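Local coordinates for protein sugar isomerase (Sinorhizobium meliloti, PDB 3QC0) that binds a zinc ion in a TIM barrel and probably catalyses the isomerisation of a sugar, at residues T62-G67 and D98-V103; N10-R15 and A36-Q41; F69-D74 and D115-M120. All coordinates share one frame; numbering follows the deposited sequence.

The three contacts follow consecutive parts of one TIM barrel. Interaction 2 joins the ends of its first two strands, interaction 1 pairs the third strand with the fourth, and interaction 3 packs the loop that follows the third strand on the helix that follows the fourth. Interactions 1 and 2 touch through the backbone: Cys65 O lies 2.8 Å from Arg39 N, and Cys65 N 3.0 Å from Pro37 O. Interaction 1 meets interaction 3 where Val103 O comes to 2.8 Å from Phe69 N. The side chains of Val101 and Asn10 are about 6 Å and about 5 Å from the zinc ion, but that of Phe70 is about 10 Å from that of zinc ligand Glu142.

Interaction 1. Residues T62-G67 and D98-V103; sequences TGLCRG and DCLVLV
Leu64 and Leu100 share one conformation, CG anti to the backbone N (chi1 177° and 176°) and chi2 near 60° turning the methyls, and Leu64 CD2 comes to 4.2 Å from Leu100 CD1 on the outer face of a TIM barrel. The strands that carry them are parallel neighbours, joined as a beta-alpha-beta unit by helix 75-94, whose Glu91, Ala88 and Val89 lie against this leucine pair. Branched apolar chains suit this layer between strand and helix. On the inner face stand Cys65 and Val101, compact residues that fit the narrow interior; the side chain of Val101 is about 4 Å from those of the zinc ligands Glu142 and His204.

Four backbone hydrogen bonds hold the pair. Leu64 N donates to Cys99 O at 3.0 Å, and Leu64 O accepts from Val101 N at the same length. A cis peptide then joins Cys65 to Arg66, and the strand gains a residue, so that Val101 O receives Gly67 N at 2.8 Å. Gly67 O in turn accepts Val103 N, which sits above its carbonyl plane. Glycine is apt here because a beta carbon would run into Leu102 CD2, which already lies 3.8 Å from Gly67 C. The Arg66 chain reaches out to hydrogen-bond an unidentified molecule, probably from the crystallisation liquor, through NE, while its CG rests 3.8 Å from Val103 CG2.

Interaction 2. Residues N10-R15 and A36-Q41; sequences NLATIR and APWRDQ
The indole of Trp38 meets the carboxamide of Asn10 at its edge: OD1 lies only 3° out of the ring plane, the two planes are 70° apart, and Ala12 CB approaches the ring obliquely, 3.6 Å from NE1. This is the mouth of a TIM barrel, where the first two strands end and their parallel pairing closes with Leu11 N donating to Ala36 O at 2.9 Å.

Asn10 CG stands anti to the backbone N, and chi2 of -61° turns OD1 to two donors: Trp38 NE1 at 2.8 Å, on a lone pair, and Ala12 N at 2.9 Å, which makes an Asx turn. An amide suits the place, since ND2 binds Glu246 while OD1 accepts. Its side chain, about 3 Å from that of the zinc ligand Glu248, borders the metal site. A leucine in place of Asn10 would probably leave the Trp38 and Ala12 N-H groups without their acceptor and the indole freer to turn.

Trp38 is also the N-cap of helix 39-45, its backbone N donating to Gln41 OE1 at 3.0 Å. Leu11 CD1 packs on Pro37 CB. Gln41 NE2 donates to a water 3.0 Å away, which itself donates to Arg15 O.

Interaction 3. Residues F69-D74 and D115-M120; sequences FFPAPD and DAARRM
Met120, present as selenomethionine, points from its helix at the backbone of Pro71 and Ala72. Its CG is anti to the carbonyl carbon (chi1 -64°), chi2 of 173° extends the chain, and the selenium lies against CA and CB of Pro71, 3.8 Å from each. SE is also 3.6 Å from Ala72 O, and the terminal methyl CE comes to 3.7 Å from that same oxygen. The long, unbranched methionine chain, with selenium here in place of sulfur, suits the site, since it spans from the helix to the loop. Ala72 O has a proper polar partner elsewhere, in Arg78 NH1.

The Pro71 ring meets the preceding turn of the helix through CG, 3.6 Å from Ala117 O and 4.1 Å from Ala117 CB. A small residue at Ala117 lets the proline come this near. The contact joins two successive parts of the TIM barrel, the loop between strand 60-68 and helix 75-94 on one side and helix 114-135, which follows strand 100-103, on the other. Pro71, Ala117 and Met120 all touch Pro108.

Phe70 is oriented differently. Its CB faces the helix and lies 3.8 Å from Met120 O, but the ring leads away from Met120 and packs farther along the same helix on Ile125 and Val128, with Asn85 of helix 75-94 also against it.

Interaction 1. Residues T62-G67 and D98-V103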
loop_
_atom_site.group_PDB
_atom_site.type_symbol
_atom_site.label_atom_id
_atom_site.label_comp_id
_atom_site.label_asym_id
_atom_site.label_seq_id
_atom_site.Cartn_x
_atom_site.Cartn_y
_atom_site.Cartn_z
ATOM N N THR A 62 5.095 -25.671 -3.395
ATOM C CA THR A 62 5.814 -24.553 -2.758
ATOM C C THR A 62 4.950 -23.891 -1.677
ATOM O O THR A 62 5.468 -23.162 -0.819
ATOM C CB THR A 62 6.292 -23.518 -3.814
ATOM O OG1 THR A 62 5.216 -23.208 -4.704
ATOM C CG2 THR A 62 7.501 -24.077 -4.588
ATOM N N GLY A 63 3.641 -24.123 -1.746
ATOM C CA GLY A 63 2.702 -23.667 -0.747
ATOM C C GLY A 63 1.337 -24.288 -0.964
ATOM O O GLY A 63 1.075 -24.842 -2.050
ATOM N N LEU A 64 0.488 -24.195 0.055
ATOM C CA LEU A 64 -0.961 -24.368 -0.103
ATOM C C LEU A 64 -1.588 -23.014 0.253
ATOM O O LEU A 64 -1.290 -22.438 1.311
ATOM C CB LEU A 64 -1.508 -25.453 0.821
ATOM C CG LEU A 64 -3.018 -25.676 0.804
ATOM C CD1 LEU A 64 -3.529 -26.154 -0.590
ATOM C CD2 LEU A 64 -3.441 -26.667 1.914
ATOM N N CYS A 65 -2.449 -22.522 -0.633
ATOM C CA CYS A 65 -3.147 -21.261 -0.414
ATOM C C CYS A 65 -4.606 -21.496 -0.051
ATOM O O CYS A 65 -5.351 -22.083 -0.866
ATOM C CB CYS A 65 -3.106 -20.401 -1.659
ATOM S SG CYS A 65 -1.498 -19.757 -2.062
ATOM N N ARG A 66 -5.096 -21.064 1.112
ATOM C CA ARG A 66 -4.359 -20.404 2.186
ATOM C C ARG A 66 -5.122 -20.586 3.474
ATOM O O ARG A 66 -6.337 -20.804 3.488
ATOM C CB ARG A 66 -4.170 -18.878 1.903
ATOM C CG ARG A 66 -5.434 -18.017 1.869
ATOM C CD ARG A 66 -6.240 -18.169 0.657
ATOM N NE ARG A 66 -7.147 -17.040 0.393
ATOM C CZ ARG A 66 -8.460 -17.044 0.351
ATOM N NH1 ARG A 66 -9.208 -18.154 0.499
ATOM N NH2 ARG A 66 -9.053 -15.873 0.072
ATOM N N GLY A 67 -4.405 -20.427 4.583
ATOM C CA GLY A 67 -5.015 -20.221 5.880
ATOM C C GLY A 67 -5.015 -18.727 6.200
ATOM O O GLY A 67 -4.837 -17.887 5.305
ATOM N N ASP A 98 5.316 -27.497 1.199
ATOM C CA ASP A 98 6.470 -26.919 1.863
ATOM C C ASP A 98 6.071 -25.882 2.930
ATOM O O ASP A 98 6.831 -25.619 3.860
ATOM C CB ASP A 98 7.386 -26.250 0.844
ATOM C CG ASP A 98 8.125 -27.256 -0.033
ATOM O OD1 ASP A 98 8.048 -28.473 0.244
ATOM O OD2 ASP A 98 8.807 -26.821 -0.986
ATOM N N CYS A 99 4.901 -25.269 2.758
ATOM C CA CYS A 99 4.344 -24.414 3.784
ATOM C C CYS A 99 2.859 -24.246 3.541
ATOM O O CYS A 99 2.353 -24.540 2.425
ATOM C CB CYS A 99 5.014 -22.998 3.820
ATOM S SG CYS A 99 4.741 -22.002 2.348
ATOM N N LEU A 100 2.172 -23.763 4.587
ATOM C CA LEU A 100 0.809 -23.244 4.470
ATOM C C LEU A 100 0.917 -21.726 4.490
ATOM O O LEU A 100 1.423 -21.169 5.463
ATOM C CB LEU A 100 -0.029 -23.701 5.654
ATOM C CG LEU A 100 -1.458 -23.149 5.693
ATOM C CD1 LEU A 100 -2.289 -23.561 4.495
ATOM C CD2 LEU A 100 -2.179 -23.463 7.018
ATOM N N VAL A 101 0.464 -21.100 3.417
ATOM C CA VAL A 101 0.477 -19.648 3.330
ATOM C C VAL A 101 -0.654 -19.072 4.188
ATOM O O VAL A 101 -1.763 -19.576 4.154
ATOM C CB VAL A 101 0.350 -19.204 1.859
ATOM C CG1 VAL A 101 0.227 -17.685 1.760
ATOM C CG2 VAL A 101 1.569 -19.697 1.042
ATOM N N LEU A 102 -0.362 -18.020 4.962
ATOM C CA LEU A 102 -1.339 -17.402 5.822
ATOM C C LEU A 102 -1.602 -15.965 5.356
ATOM O O LEU A 102 -0.683 -15.126 5.343
ATOM C CB LEU A 102 -0.922 -17.366 7.301
ATOM C CG LEU A 102 -0.576 -18.722 7.951
ATOM C CD1 LEU A 102 -0.145 -18.440 9.414
ATOM C CD2 LEU A 102 -1.750 -19.692 7.878
ATOM N N VAL A 103 -2.843 -15.717 4.981
ATOM C CA VAL A 103 -3.359 -14.393 4.626
ATOM C C VAL A 103 -4.153 -13.923 5.828
ATOM O O VAL A 103 -5.161 -14.521 6.173
ATOM C CB VAL A 103 -4.214 -14.479 3.361
ATOM C CG1 VAL A 103 -4.873 -13.125 3.066
ATOM C CG2 VAL A 103 -3.378 -14.886 2.152
#

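Interaction 2. Residues N10-R15 and A36-Q41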
loop_
_atom_site.group_PDB
_atom_site.type_symbol
_atom_site.label_atom_id
_atom_site.label_comp_id
_atom_site.label_asym_id
_atom_site.label_seq_id
_atom_site.Cartn_x
_atom_site.Cartn_y
_atom_site.Cartn_z
ATOM N N ASN A 10 1.793 -21.130 -9.080
ATOM C CA ASN A 10 0.636 -21.017 -8.219
ATOM C C ASN A 10 -0.563 -21.142 -9.150
ATOM O O ASN A 10 -0.652 -20.433 -10.151
ATOM C CB ASN A 10 0.664 -19.689 -7.454
ATOM C CG ASN A 10 -0.474 -19.534 -6.534
ATOM O OD1 ASN A 10 -1.648 -19.525 -6.969
ATOM N ND2 ASN A 10 -0.161 -19.259 -5.246
ATOM N N LEU A 11 -1.471 -22.071 -8.857
ATOM C CA LEU A 11 -2.519 -22.403 -9.805
ATOM C C LEU A 11 -3.563 -21.321 -9.961
ATOM O O LEU A 11 -4.383 -21.368 -10.848
ATOM C CB LEU A 11 -3.167 -23.728 -9.404
ATOM C CG LEU A 11 -2.202 -24.919 -9.355
ATOM C CD1 LEU A 11 -2.980 -26.269 -9.196
ATOM C CD2 LEU A 11 -1.253 -24.989 -10.548
ATOM N N ALA A 12 -3.492 -20.257 -9.150
ATOM C CA ALA A 12 -4.325 -19.094 -9.444
ATOM C C ALA A 12 -4.008 -18.536 -10.825
ATOM O O ALA A 12 -4.864 -17.953 -11.480
ATOM C CB ALA A 12 -4.119 -17.998 -8.399
ATOM N N THR A 13 -2.776 -18.709 -11.260
ATOM C CA THR A 13 -2.313 -18.167 -12.539
ATOM C C THR A 13 -3.140 -18.647 -13.729
ATOM O O THR A 13 -3.334 -17.897 -14.695
ATOM C CB THR A 13 -0.824 -18.486 -12.726
ATOM O OG1 THR A 13 -0.112 -17.834 -11.672
ATOM C CG2 THR A 13 -0.244 -17.978 -14.064
ATOM N N ILE A 14 -3.664 -19.870 -13.619
ATOM C CA ILE A 14 -4.509 -20.439 -14.699
ATOM C C ILE A 14 -5.830 -20.941 -14.118
ATOM O O ILE A 14 -6.402 -21.979 -14.552
ATOM C CB ILE A 14 -3.738 -21.546 -15.523
ATOM C CG1 ILE A 14 -3.098 -22.584 -14.609
ATOM C CG2 ILE A 14 -2.683 -20.889 -16.463
ATOM C CD1 ILE A 14 -2.520 -23.829 -15.374
ATOM N N ARG A 15 -6.358 -20.201 -13.149
ATOM C CA ARG A 15 -7.513 -20.650 -12.395
ATOM C C ARG A 15 -8.808 -20.628 -13.197
ATOM O O ARG A 15 -9.716 -21.385 -12.874
ATOM C CB ARG A 15 -7.705 -19.819 -11.110
ATOM C CG ARG A 15 -7.967 -18.349 -11.378
ATOM C CD ARG A 15 -9.372 -17.919 -11.134
ATOM N NE ARG A 15 -9.777 -18.131 -9.757
ATOM C CZ ARG A 15 -11.021 -17.936 -9.315
ATOM N NH1 ARG A 15 -11.975 -17.504 -10.144
ATOM N NH2 ARG A 15 -11.322 -18.169 -8.036
ATOM N N ALA A 36 1.586 -24.525 -6.552
ATOM C CA ALA A 36 0.932 -24.091 -5.322
ATOM C C ALA A 36 -0.555 -24.009 -5.600
ATOM O O ALA A 36 -1.032 -23.050 -6.213
ATOM C CB ALA A 36 1.503 -22.741 -4.840
ATOM N N PRO A 37 -1.306 -25.055 -5.210
ATOM C CA PRO A 37 -2.732 -25.023 -5.391
ATOM C C PRO A 37 -3.451 -24.287 -4.269
ATOM O O PRO A 37 -2.868 -24.017 -3.210
ATOM C CB PRO A 37 -3.112 -26.492 -5.350
ATOM C CG PRO A 37 -2.184 -27.048 -4.296
ATOM C CD PRO A 37 -0.872 -26.268 -4.493
ATOM N N TRP A 38 -4.719 -23.995 -4.532
ATOM C CA TRP A 38 -5.592 -23.398 -3.567
ATOM C C TRP A 38 -6.557 -24.415 -2.988
ATOM O O TRP A 38 -6.904 -25.432 -3.638
ATOM C CB TRP A 38 -6.364 -22.239 -4.207
ATOM C CG TRP A 38 -5.509 -21.067 -4.526
ATOM C CD1 TRP A 38 -4.392 -21.039 -5.301
ATOM C CD2 TRP A 38 -5.665 -19.733 -4.018
ATOM N NE1 TRP A 38 -3.857 -19.775 -5.321
ATOM C CE2 TRP A 38 -4.628 -18.966 -4.544
ATOM C CE3 TRP A 38 -6.609 -19.121 -3.199
ATOM C CZ2 TRP A 38 -4.505 -17.604 -4.288
ATOM C CZ3 TRP A 38 -6.466 -17.759 -2.933
ATOM C CH2 TRP A 38 -5.416 -17.041 -3.452
ATOM N N ARG A 39 -7.045 -24.141 -1.788
ATOM C CA ARG A 39 -7.858 -25.119 -1.074
ATOM C C ARG A 39 -9.161 -25.436 -1.794
ATOM O O ARG A 39 -9.627 -26.579 -1.737
ATOM C CB ARG A 39 -8.145 -24.626 0.331
ATOM C CG ARG A 39 -6.867 -24.585 1.188
ATOM C CD ARG A 39 -7.154 -24.003 2.519
ATOM N NE ARG A 39 -7.977 -24.849 3.351
ATOM C CZ ARG A 39 -8.665 -24.431 4.414
ATOM N NH1 ARG A 39 -8.678 -23.138 4.742
ATOM N NH2 ARG A 39 -9.337 -25.246 5.142
ATOM N N ASP A 40 -9.721 -24.457 -2.488
ATOM C CA ASP A 40 -10.978 -24.672 -3.238
ATOM C C ASP A 40 -10.733 -25.591 -4.404
ATOM O O ASP A 40 -11.590 -26.433 -4.693
ATOM C CB ASP A 40 -11.681 -23.369 -3.661
ATOM C CG ASP A 40 -10.823 -22.439 -4.509
ATOM O OD1 ASP A 40 -9.597 -22.566 -4.587
ATOM O OD2 ASP A 40 -11.429 -21.513 -5.099
ATOM N N GLN A 41 -9.575 -25.459 -5.045
ATOM C CA GLN A 41 -9.210 -26.328 -6.172
ATOM C C GLN A 41 -9.003 -27.758 -5.706
ATOM O O GLN A 41 -9.407 -28.730 -6.399
ATOM C CB GLN A 41 -7.941 -25.835 -6.844
ATOM C CG GLN A 41 -8.081 -24.421 -7.451
ATOM C CD GLN A 41 -6.774 -23.890 -7.994
ATOM O OE1 GLN A 41 -5.741 -23.966 -7.325
ATOM N NE2 GLN A 41 -6.814 -23.315 -9.226
HETATM O O HOH W 1 -9.222 -23.625 -10.947
#

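Interaction 3. Residues F69-D74 and D115-M120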
loop_
_atom_site.group_PDB
_atom_site.type_symbol
_atom_site.label_atom_id
_atom_site.label_comp_id
_atom_site.label_asym_id
_atom_site.label_seq_id
_atom_site.Cartn_x
_atom_site.Cartn_y
_atom_site.Cartn_z
ATOM N N PHE A 69 -7.085 -15.460 8.015
ATOM C CA PHE A 69 -8.388 -14.878 8.310
ATOM C C PHE A 69 -8.776 -15.008 9.759
ATOM O O PHE A 69 -9.849 -15.485 10.104
ATOM C CB PHE A 69 -9.427 -15.443 7.313
ATOM C CG PHE A 69 -9.054 -15.121 5.912
ATOM C CD1 PHE A 69 -9.246 -13.844 5.430
ATOM C CD2 PHE A 69 -8.433 -16.061 5.101
ATOM C CE1 PHE A 69 -8.829 -13.485 4.124
ATOM C CE2 PHE A 69 -8.017 -15.710 3.820
ATOM C CZ PHE A 69 -8.212 -14.435 3.347
ATOM N N PHE A 70 -7.883 -14.498 10.624
ATOM C CA PHE A 70 -8.053 -14.642 12.062
ATOM C C PHE A 70 -8.988 -13.668 12.781
ATOM O O PHE A 70 -9.728 -14.083 13.664
ATOM C CB PHE A 70 -6.678 -14.605 12.751
ATOM C CG PHE A 70 -5.775 -15.728 12.344
ATOM C CD1 PHE A 70 -5.993 -16.999 12.844
ATOM C CD2 PHE A 70 -4.674 -15.513 11.535
ATOM C CE1 PHE A 70 -5.170 -18.022 12.495
ATOM C CE2 PHE A 70 -3.832 -16.547 11.202
ATOM C CZ PHE A 70 -4.100 -17.812 11.687
ATOM N N PRO A 71 -8.963 -12.361 12.437
ATOM C CA PRO A 71 -9.784 -11.472 13.286
ATOM C C PRO A 71 -11.272 -11.703 13.109
ATOM O O PRO A 71 -11.735 -11.995 11.989
ATOM C CB PRO A 71 -9.351 -10.059 12.846
ATOM C CG PRO A 71 -7.996 -10.238 12.217
ATOM C CD PRO A 71 -8.083 -11.601 11.546
ATOM N N ALA A 72 -12.003 -11.603 14.208
ATOM C CA ALA A 72 -13.463 -11.719 14.209
ATOM C C ALA A 72 -13.961 -11.009 15.439
ATOM O O ALA A 72 -13.203 -10.838 16.421
ATOM C CB ALA A 72 -13.935 -13.218 14.159
ATOM N N PRO A 73 -15.225 -10.571 15.411
ATOM C CA PRO A 73 -15.747 -9.765 16.501
ATOM C C PRO A 73 -15.971 -10.496 17.809
ATOM O O PRO A 73 -16.205 -9.838 18.824
ATOM C CB PRO A 73 -17.102 -9.276 15.974
ATOM C CG PRO A 73 -17.201 -9.661 14.599
ATOM C CD PRO A 73 -16.161 -10.691 14.294
ATOM N N ASP A 74 -15.978 -11.835 17.803
ATOM C CA ASP A 74 -16.179 -12.561 19.037
ATOM C C ASP A 74 -15.319 -13.817 19.101
ATOM O O ASP A 74 -14.711 -14.214 18.101
ATOM C CB ASP A 74 -17.653 -12.861 19.271
ATOM C CG ASP A 74 -18.263 -13.775 18.261
ATOM O OD1 ASP A 74 -17.621 -14.271 17.323
ATOM O OD2 ASP A 74 -19.485 -13.995 18.418
ATOM N N ASP A 115 -4.881 -2.176 15.568
ATOM C CA ASP A 115 -3.937 -2.828 16.455
ATOM C C ASP A 115 -4.521 -4.095 17.091
ATOM O O ASP A 115 -3.810 -5.114 17.236
ATOM C CB ASP A 115 -3.444 -1.885 17.565
ATOM C CG ASP A 115 -2.595 -0.735 17.066
ATOM O OD1 ASP A 115 -2.258 -0.651 15.878
ATOM O OD2 ASP A 115 -2.243 0.116 17.954
ATOM N N ALA A 116 -5.788 -4.056 17.488
ATOM C CA ALA A 116 -6.444 -5.224 18.053
ATOM C C ALA A 116 -6.558 -6.318 17.025
ATOM O O ALA A 116 -6.377 -7.518 17.354
ATOM C CB ALA A 116 -7.845 -4.865 18.612
ATOM N N ALA A 117 -6.902 -5.961 15.792
ATOM C CA ALA A 117 -6.965 -6.977 14.713
ATOM C C ALA A 117 -5.608 -7.677 14.602
ATOM O O ALA A 117 -5.504 -8.876 14.441
ATOM C CB ALA A 117 -7.369 -6.332 13.379
ATOM N N ARG A 118 -4.542 -6.912 14.651
ATOM C CA ARG A 118 -3.206 -7.479 14.543
ATOM C C ARG A 118 -2.872 -8.370 15.737
ATOM O O ARG A 118 -2.269 -9.429 15.543
ATOM C CB ARG A 118 -2.195 -6.349 14.350
ATOM C CG ARG A 118 -2.325 -5.772 12.946
ATOM C CD ARG A 118 -1.666 -4.414 12.763
ATOM N NE ARG A 118 -1.682 -4.100 11.352
ATOM C CZ ARG A 118 -1.604 -2.896 10.810
ATOM N NH1 ARG A 118 -1.352 -1.853 11.567
ATOM N NH2 ARG A 118 -1.691 -2.759 9.498
ATOM N N ARG A 119 -3.293 -7.967 16.942
ATOM C CA ARG A 119 -3.135 -8.858 18.101
ATOM C C ARG A 119 -3.884 -10.180 17.876
ATOM O O ARG A 119 -3.397 -11.257 18.251
ATOM C CB ARG A 119 -3.607 -8.216 19.395
ATOM C CG ARG A 119 -2.703 -7.098 19.856
ATOM C CD ARG A 119 -3.011 -6.653 21.279
ATOM N NE ARG A 119 -4.376 -6.148 21.441
ATOM C CZ ARG A 119 -4.743 -4.874 21.270
ATOM N NH1 ARG A 119 -3.875 -3.956 20.891
ATOM N NH2 ARG A 119 -6.004 -4.530 21.475
HETATM N N MSE A 120 -5.068 -10.125 17.301
HETATM C CA MSE A 120 -5.854 -11.365 17.002
HETATM C C MSE A 120 -5.143 -12.240 16.017
HETATM O O MSE A 120 -5.211 -13.454 16.117
HETATM C CB MSE A 120 -7.230 -11.028 16.478
HETATM C CG MSE A 120 -8.142 -10.300 17.443
HETATM SE SE MSE A 120 -9.766 -9.717 16.628
HETATM C CE MSE A 120 -10.567 -8.816 18.121
#